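Local coordinates for periplasmic binding protein (Sulfurospirillum deleyianum, PDB 4PAG) that probably captures a solute in the periplasm for an ABC transporter, and holds a histidine molecule in its pocket, at residues A[35-40]-A[141-146]; A[58-63]-A[303-308]. All coordinates share one frame; numbering follows the deposited sequence.

Contact 1: A[35-40]-A[141-146]; sequences YVIDDT and EERANA
Arg-143, reaching out from the start of helix 141-163, grips the last turn of helix 28-37 by a single backbone oxygen. Two hydrogen bonds carry the polar part: NE of Arg-143 lies 2.9 Å from O of Val-36, and NH2 of Arg-143 lies 2.8 Å from the same O of Val-36. The grip is side-on, with the acceptor almost in the guanidinium plane and both nitrogens in the carbonyl plane of Val-36; sharing one oxygen leaves both bonds somewhat bent, at 144° and 146°. The arginine gets there with CG anti to the backbone N (chi1 171°) and a bend at chi2, after which the chain runs extended to the guanidinium. On the way its aliphatic part passes the next carbonyl, CG of Arg-143 coming to 3.3 Å from O of Ile-37. Apolar contact is slighter: CG2 of Ile-37 meets CB of Ala-144 at 4.5 Å, while Phe-131 and Leu-134 of helix 127-138 also pack against Ile-37. Just past the helix, Asp-38 forms an Asx turn, its OD1 taking the backbone N of Thr-40 at 3.1 Å and also the Thr-40 hydroxyl. A leucine in place of Arg-143 has neither donor for O of Val-36 nor the NH1 that serves O of Leu-307, and would probably leave those carbonyls without their mates. Such an arginine closes the C-terminal end of helix 28-37, where the last carbonyls lack N-H donors from a further turn and probably lie at the negative end of the helix dipole; two bonds from one side chain to one oxygen tie helix 141-163 to that end.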
loop_
_atom_site.group_PDB
_atom_site.type_symbol
_atom_site.label_atom_id
_atom_site.label_comp_id
_atom_site.label_asym_id
_atom_site.label_seq_id
_atom_site.Cartn_x
_atom_site.Cartn_y
_atom_site.Cartn_z
ATOM N N TYR A 35 6.718 0.783 -10.893
ATOM C CA TYR A 35 6.412 -0.378 -11.728
ATOM C C TYR A 35 5.204 -0.120 -12.635
ATOM O O TYR A 35 5.274 -0.348 -13.839
ATOM C CB TYR A 35 6.185 -1.669 -10.912
ATOM C CG TYR A 35 5.697 -2.745 -11.835
ATOM C CD1 TYR A 35 6.588 -3.483 -12.606
ATOM C CD2 TYR A 35 4.338 -2.937 -12.039
ATOM C CE1 TYR A 35 6.134 -4.411 -13.530
ATOM C CE2 TYR A 35 3.875 -3.852 -12.956
ATOM C CZ TYR A 35 4.771 -4.591 -13.697
ATOM O OH TYR A 35 4.291 -5.511 -14.599
ATOM N N VAL A 36 4.098 0.341 -12.057
ATOM C CA VAL A 36 2.869 0.495 -12.834
ATOM C C VAL A 36 2.937 1.661 -13.828
ATOM O O VAL A 36 2.202 1.665 -14.796
ATOM C CB VAL A 36 1.584 0.575 -11.957
ATOM C CG1 VAL A 36 1.300 -0.780 -11.317
ATOM C CG2 VAL A 36 1.668 1.674 -10.912
ATOM N N ILE A 37 3.819 2.636 -13.595
ATOM C CA ILE A 37 4.056 3.693 -14.579
ATOM C C ILE A 37 4.922 3.129 -15.714
ATOM O O ILE A 37 4.511 3.129 -16.876
ATOM C CB ILE A 37 4.700 4.946 -13.948
ATOM C CG1 ILE A 37 3.753 5.562 -12.918
ATOM C CG2 ILE A 37 5.038 5.987 -15.018
ATOM C CD1 ILE A 37 4.413 6.598 -12.034
ATOM N N ASP A 38 6.106 2.629 -15.375
ATOM C CA ASP A 38 6.984 1.982 -16.357
ATOM C C ASP A 38 8.112 1.270 -15.620
ATOM O O ASP A 38 8.899 1.909 -14.927
ATOM C CB ASP A 38 7.560 3.026 -17.327
ATOM C CG ASP A 38 8.425 2.416 -18.416
ATOM O OD1 ASP A 38 8.380 1.187 -18.637
ATOM O OD2 ASP A 38 9.167 3.181 -19.057
ATOM N N ASP A 39 8.184 -0.049 -15.761
ATOM C CA ASP A 39 9.211 -0.834 -15.074
ATOM C C ASP A 39 10.570 -0.789 -15.773
ATOM O O ASP A 39 11.593 -1.103 -15.160
ATOM C CB ASP A 39 8.753 -2.285 -14.903
ATOM C CG ASP A 39 8.566 -3.003 -16.218
ATOM O OD1 ASP A 39 7.901 -2.435 -17.114
ATOM O OD2 ASP A 39 9.067 -4.140 -16.347
ATOM N N THR A 40 10.580 -0.374 -17.038
ATOM C CA THR A 40 11.794 -0.398 -17.851
ATOM C C THR A 40 13.012 0.212 -17.135
ATOM O O THR A 40 14.046 -0.437 -17.046
ATOM C CB THR A 40 11.568 0.277 -19.219
ATOM O OG1 THR A 40 10.404 -0.287 -19.833
ATOM C CG2 THR A 40 12.756 0.061 -20.129
ATOM N N GLU A 141 4.140 10.949 -18.955
ATOM C CA GLU A 141 3.044 11.795 -18.519
ATOM C C GLU A 141 1.668 11.199 -18.858
ATOM O O GLU A 141 0.779 11.185 -18.010
ATOM C CB GLU A 141 3.164 13.207 -19.120
ATOM C CG GLU A 141 4.437 13.965 -18.750
ATOM C CD GLU A 141 5.554 13.844 -19.790
ATOM O OE1 GLU A 141 5.627 12.828 -20.536
ATOM O OE2 GLU A 141 6.378 14.779 -19.853
ATOM N N GLU A 142 1.489 10.698 -20.079
ATOM C CA GLU A 142 0.169 10.174 -20.459
ATOM C C GLU A 142 -0.179 8.929 -19.650
ATOM O O GLU A 142 -1.308 8.784 -19.205
ATOM C CB GLU A 142 0.067 9.867 -21.952
ATOM C CG GLU A 142 0.113 11.083 -22.864
ATOM C CD GLU A 142 -0.896 12.153 -22.501
ATOM O OE1 GLU A 142 -2.031 11.807 -22.099
ATOM O OE2 GLU A 142 -0.557 13.346 -22.631
ATOM N N ARG A 143 0.792 8.039 -19.466
ATOM C CA ARG A 143 0.594 6.864 -18.634
ATOM C C ARG A 143 0.275 7.252 -17.191
ATOM O O ARG A 143 -0.716 6.796 -16.633
ATOM C CB ARG A 143 1.828 5.954 -18.684
ATOM C CG ARG A 143 1.801 4.810 -17.687
ATOM C CD ARG A 143 0.674 3.834 -17.960
ATOM N NE ARG A 143 0.678 2.719 -17.020
ATOM C CZ ARG A 143 -0.307 1.826 -16.896
ATOM N NH1 ARG A 143 -1.393 1.891 -17.665
ATOM N NH2 ARG A 143 -0.201 0.853 -15.999
ATOM N N ALA A 144 1.116 8.091 -16.589
ATOM C CA ALA A 144 0.927 8.476 -15.195
ATOM C C ALA A 144 -0.391 9.231 -14.992
ATOM O O ALA A 144 -1.045 9.065 -13.964
ATOM C CB ALA A 144 2.097 9.314 -14.702
ATOM N N ASN A 145 -0.765 10.064 -15.962
ATOM C CA ASN A 145 -2.034 10.796 -15.898
ATOM C C ASN A 145 -3.267 9.883 -15.985
ATOM O O ASN A 145 -4.284 10.159 -15.344
ATOM C CB ASN A 145 -2.096 11.876 -16.986
ATOM C CG ASN A 145 -1.092 13.006 -16.761
ATOM O OD1 ASN A 145 -0.445 13.102 -15.708
ATOM N ND2 ASN A 145 -0.953 13.871 -17.762
ATOM N N ALA A 146 -3.188 8.812 -16.777
ATOM C CA ALA A 146 -4.288 7.838 -16.854
ATOM C C ALA A 146 -4.522 7.192 -15.485
ATOM O O ALA A 146 -5.657 7.097 -15.020
ATOM C CB ALA A 146 -3.993 6.774 -17.897
#

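Contact 2: A[58-63]-A[303-308]; sequences EKFLSK and AFYQLF
Phe-60 and Tyr-305 make the whole of this contact, ring against ring. Along 303-308, Ala-303 touches Tyr-154 of helix 141-163. Phe-304 packs within its own helix and on helix 277-288: one face of its ring receives CD1 of Phe-308, 3.5 Å above the plane and toward the rim, while Ile-278 and Leu-279 lie against it. Tyr-305 is the residue that points across. The CD2 and CE2 side of its ring meets the CD1 and CE1 side of Phe-60, with CE2 of Tyr-305 at 3.7 Å from CE1 of Phe-60 and CD2 of Tyr-305 at 3.9 Å from CD1 of Phe-60. The planes are inclined at 69° and the ring centroids of Phe-60 and Tyr-305 stand 5.6 Å apart, an oblique aromatic pair. Phe-60 offers that side of its ring because CG is anti to its carbonyl carbon (chi1 -67°), with CB already directed at the helix. The phenol of Tyr-305 is held at its far end, where OH is hydrogen-bonded to O of Ser-264 and to NE1 of Trp-268, which satisfies the buried hydroxyl and probably helps hold the ring in place. Further on, Leu-307 and Phe-308 both pack on Leu-147 of helix 141-163, and Phe-308 also touches Val-36. The two rings lie in the buried core, one shell behind the histidine pocket through Tyr-321 and Phe-322. The pair thus joins the short helix 57-60 to helix 297-309, which is flanked by helices 141-163 and 277-288; Tyr-321 of helix 315-322 sets its ring edge-to-face with Phe-60.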
loop_
_atom_site.group_PDB
_atom_site.type_symbol
_atom_site.label_atom_id
_atom_site.label_comp_id
_atom_site.label_asym_id
_atom_site.label_seq_id
_atom_site.Cartn_x
_atom_site.Cartn_y
_atom_site.Cartn_z
ATOM N N GLU A 58 4.439 -13.529 -10.525
ATOM C CA GLU A 58 4.738 -14.033 -11.871
ATOM C C GLU A 58 3.502 -14.079 -12.783
ATOM O O GLU A 58 3.620 -14.027 -14.004
ATOM C CB GLU A 58 5.439 -15.402 -11.808
ATOM C CG GLU A 58 4.570 -16.574 -11.367
ATOM C CD GLU A 58 4.301 -16.612 -9.868
ATOM O OE1 GLU A 58 4.880 -15.788 -9.121
ATOM O OE2 GLU A 58 3.497 -17.473 -9.436
ATOM N N LYS A 59 2.317 -14.150 -12.186
ATOM C CA LYS A 59 1.073 -14.169 -12.948
ATOM C C LYS A 59 0.615 -12.757 -13.360
ATOM O O LYS A 59 -0.184 -12.619 -14.284
ATOM C CB LYS A 59 -0.031 -14.854 -12.130
ATOM C CG LYS A 59 0.337 -16.235 -11.578
ATOM C CD LYS A 59 0.429 -17.303 -12.660
ATOM C CE LYS A 59 -0.941 -17.606 -13.261
ATOM N NZ LYS A 59 -0.961 -18.831 -14.109
ATOM N N PHE A 60 1.122 -11.718 -12.687
ATOM C CA PHE A 60 0.633 -10.347 -12.869
ATOM C C PHE A 60 1.683 -9.328 -13.325
ATOM O O PHE A 60 1.323 -8.288 -13.869
ATOM C CB PHE A 60 0.036 -9.844 -11.554
ATOM C CG PHE A 60 -1.211 -10.566 -11.131
ATOM C CD1 PHE A 60 -2.450 -10.141 -11.572
ATOM C CD2 PHE A 60 -1.150 -11.644 -10.267
ATOM C CE1 PHE A 60 -3.599 -10.790 -11.174
ATOM C CE2 PHE A 60 -2.304 -12.302 -9.861
ATOM C CZ PHE A 60 -3.526 -11.877 -10.318
ATOM N N LEU A 61 2.963 -9.617 -13.099
ATOM C CA LEU A 61 4.040 -8.644 -13.304
ATOM C C LEU A 61 4.980 -9.090 -14.415
ATOM O O LEU A 61 5.102 -10.281 -14.711
ATOM C CB LEU A 61 4.842 -8.481 -12.006
ATOM C CG LEU A 61 4.041 -8.127 -10.752
ATOM C CD1 LEU A 61 4.933 -8.197 -9.522
ATOM C CD2 LEU A 61 3.394 -6.759 -10.882
ATOM N N SER A 62 5.662 -8.125 -15.019
ATOM C CA SER A 62 6.569 -8.414 -16.121
ATOM C C SER A 62 7.718 -9.308 -15.661
ATOM O O SER A 62 8.131 -9.267 -14.505
ATOM C CB SER A 62 7.131 -7.119 -16.708
ATOM O OG SER A 62 8.039 -6.518 -15.803
ATOM N N LYS A 63 8.225 -10.118 -16.579
ATOM C CA LYS A 63 9.396 -10.934 -16.301
ATOM C C LYS A 63 10.592 -10.054 -15.918
ATOM O O LYS A 63 11.346 -10.403 -15.009
ATOM C CB LYS A 63 9.734 -11.815 -17.502
ATOM C CG LYS A 63 10.654 -12.978 -17.165
ATOM C CD LYS A 63 10.263 -14.230 -17.938
ATOM C CE LYS A 63 11.311 -15.323 -17.809
ATOM N NZ LYS A 63 12.586 -14.956 -18.490
ATOM N N ALA A 303 -11.566 -3.324 -13.515
ATOM C CA ALA A 303 -11.115 -2.083 -14.156
ATOM C C ALA A 303 -9.736 -1.658 -13.654
ATOM O O ALA A 303 -8.884 -1.243 -14.430
ATOM C CB ALA A 303 -12.117 -0.962 -13.925
ATOM N N PHE A 304 -9.523 -1.772 -12.352
ATOM C CA PHE A 304 -8.250 -1.393 -11.752
ATOM C C PHE A 304 -7.102 -2.268 -12.283
ATOM O O PHE A 304 -6.049 -1.757 -12.689
ATOM C CB PHE A 304 -8.356 -1.456 -10.230
ATOM C CG PHE A 304 -7.132 -0.976 -9.515
ATOM C CD1 PHE A 304 -6.110 -1.857 -9.220
ATOM C CD2 PHE A 304 -7.000 0.354 -9.137
ATOM C CE1 PHE A 304 -4.978 -1.431 -8.564
ATOM C CE2 PHE A 304 -5.867 0.788 -8.474
ATOM C CZ PHE A 304 -4.856 -0.110 -8.189
ATOM N N TYR A 305 -7.316 -3.577 -12.314
ATOM C CA TYR A 305 -6.275 -4.495 -12.773
ATOM C C TYR A 305 -5.985 -4.328 -14.264
ATOM O O TYR A 305 -4.826 -4.452 -14.696
ATOM C CB TYR A 305 -6.600 -5.956 -12.404
ATOM C CG TYR A 305 -6.046 -6.326 -11.036
ATOM C CD1 TYR A 305 -6.565 -5.749 -9.878
ATOM C CD2 TYR A 305 -4.991 -7.216 -10.905
ATOM C CE1 TYR A 305 -6.050 -6.059 -8.632
ATOM C CE2 TYR A 305 -4.468 -7.537 -9.656
ATOM C CZ TYR A 305 -4.994 -6.948 -8.521
ATOM O OH TYR A 305 -4.489 -7.255 -7.265
ATOM N N GLN A 306 -7.016 -3.995 -15.038
ATOM C CA GLN A 306 -6.846 -3.801 -16.475
ATOM C C GLN A 306 -5.915 -2.637 -16.759
ATOM O O GLN A 306 -4.977 -2.772 -17.542
ATOM C CB GLN A 306 -8.190 -3.576 -17.173
ATOM C CG GLN A 306 -8.124 -3.711 -18.692
ATOM C CD GLN A 306 -7.680 -2.452 -19.423
ATOM O OE1 GLN A 306 -7.842 -1.327 -18.935
ATOM N NE2 GLN A 306 -7.138 -2.641 -20.626
ATOM N N LEU A 307 -6.159 -1.514 -16.103
ATOM C CA LEU A 307 -5.401 -0.287 -16.352
ATOM C C LEU A 307 -4.033 -0.332 -15.678
ATOM O O LEU A 307 -3.004 -0.075 -16.326
ATOM C CB LEU A 307 -6.189 0.938 -15.878
ATOM C CG LEU A 307 -5.476 2.290 -16.009
ATOM C CD1 LEU A 307 -5.176 2.603 -17.471
ATOM C CD2 LEU A 307 -6.294 3.405 -15.384
ATOM N N PHE A 308 -4.009 -0.668 -14.390
ATOM C CA PHE A 308 -2.751 -0.634 -13.623
ATOM C C PHE A 308 -1.779 -1.748 -13.994
ATOM O O PHE A 308 -0.577 -1.505 -14.064
ATOM C CB PHE A 308 -3.011 -0.608 -12.103
ATOM C CG PHE A 308 -3.387 0.750 -11.590
ATOM C CD1 PHE A 308 -4.653 1.252 -11.802
ATOM C CD2 PHE A 308 -2.451 1.553 -10.944
ATOM C CE1 PHE A 308 -5.003 2.518 -11.360
ATOM C CE2 PHE A 308 -2.794 2.813 -10.493
ATOM C CZ PHE A 308 -4.074 3.302 -10.704
#

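The two contacts lie with centres about 13 Å apart, on the same side of the chain's centre, and their segments alternate along the sequence. Both pairs of segments are also joined directly. Between the early segments, OD2 of Asp-39 is 2.6 Å from OG of Ser-62, a probable hydrogen bond; between the helical ones, NH1 of Arg-143 is 2.9 Å from O of Leu-307. Helix 297-309 therefore takes part in contact 2 and is tied to the arginine of contact 1. Contact 2 does not touch the ligand: the Tyr-305 side chain stands about 10 Å from the bound histidine, and Tyr-321, which meets Phe-60, and Phe-322, which meets Tyr-305, belong to that pocket.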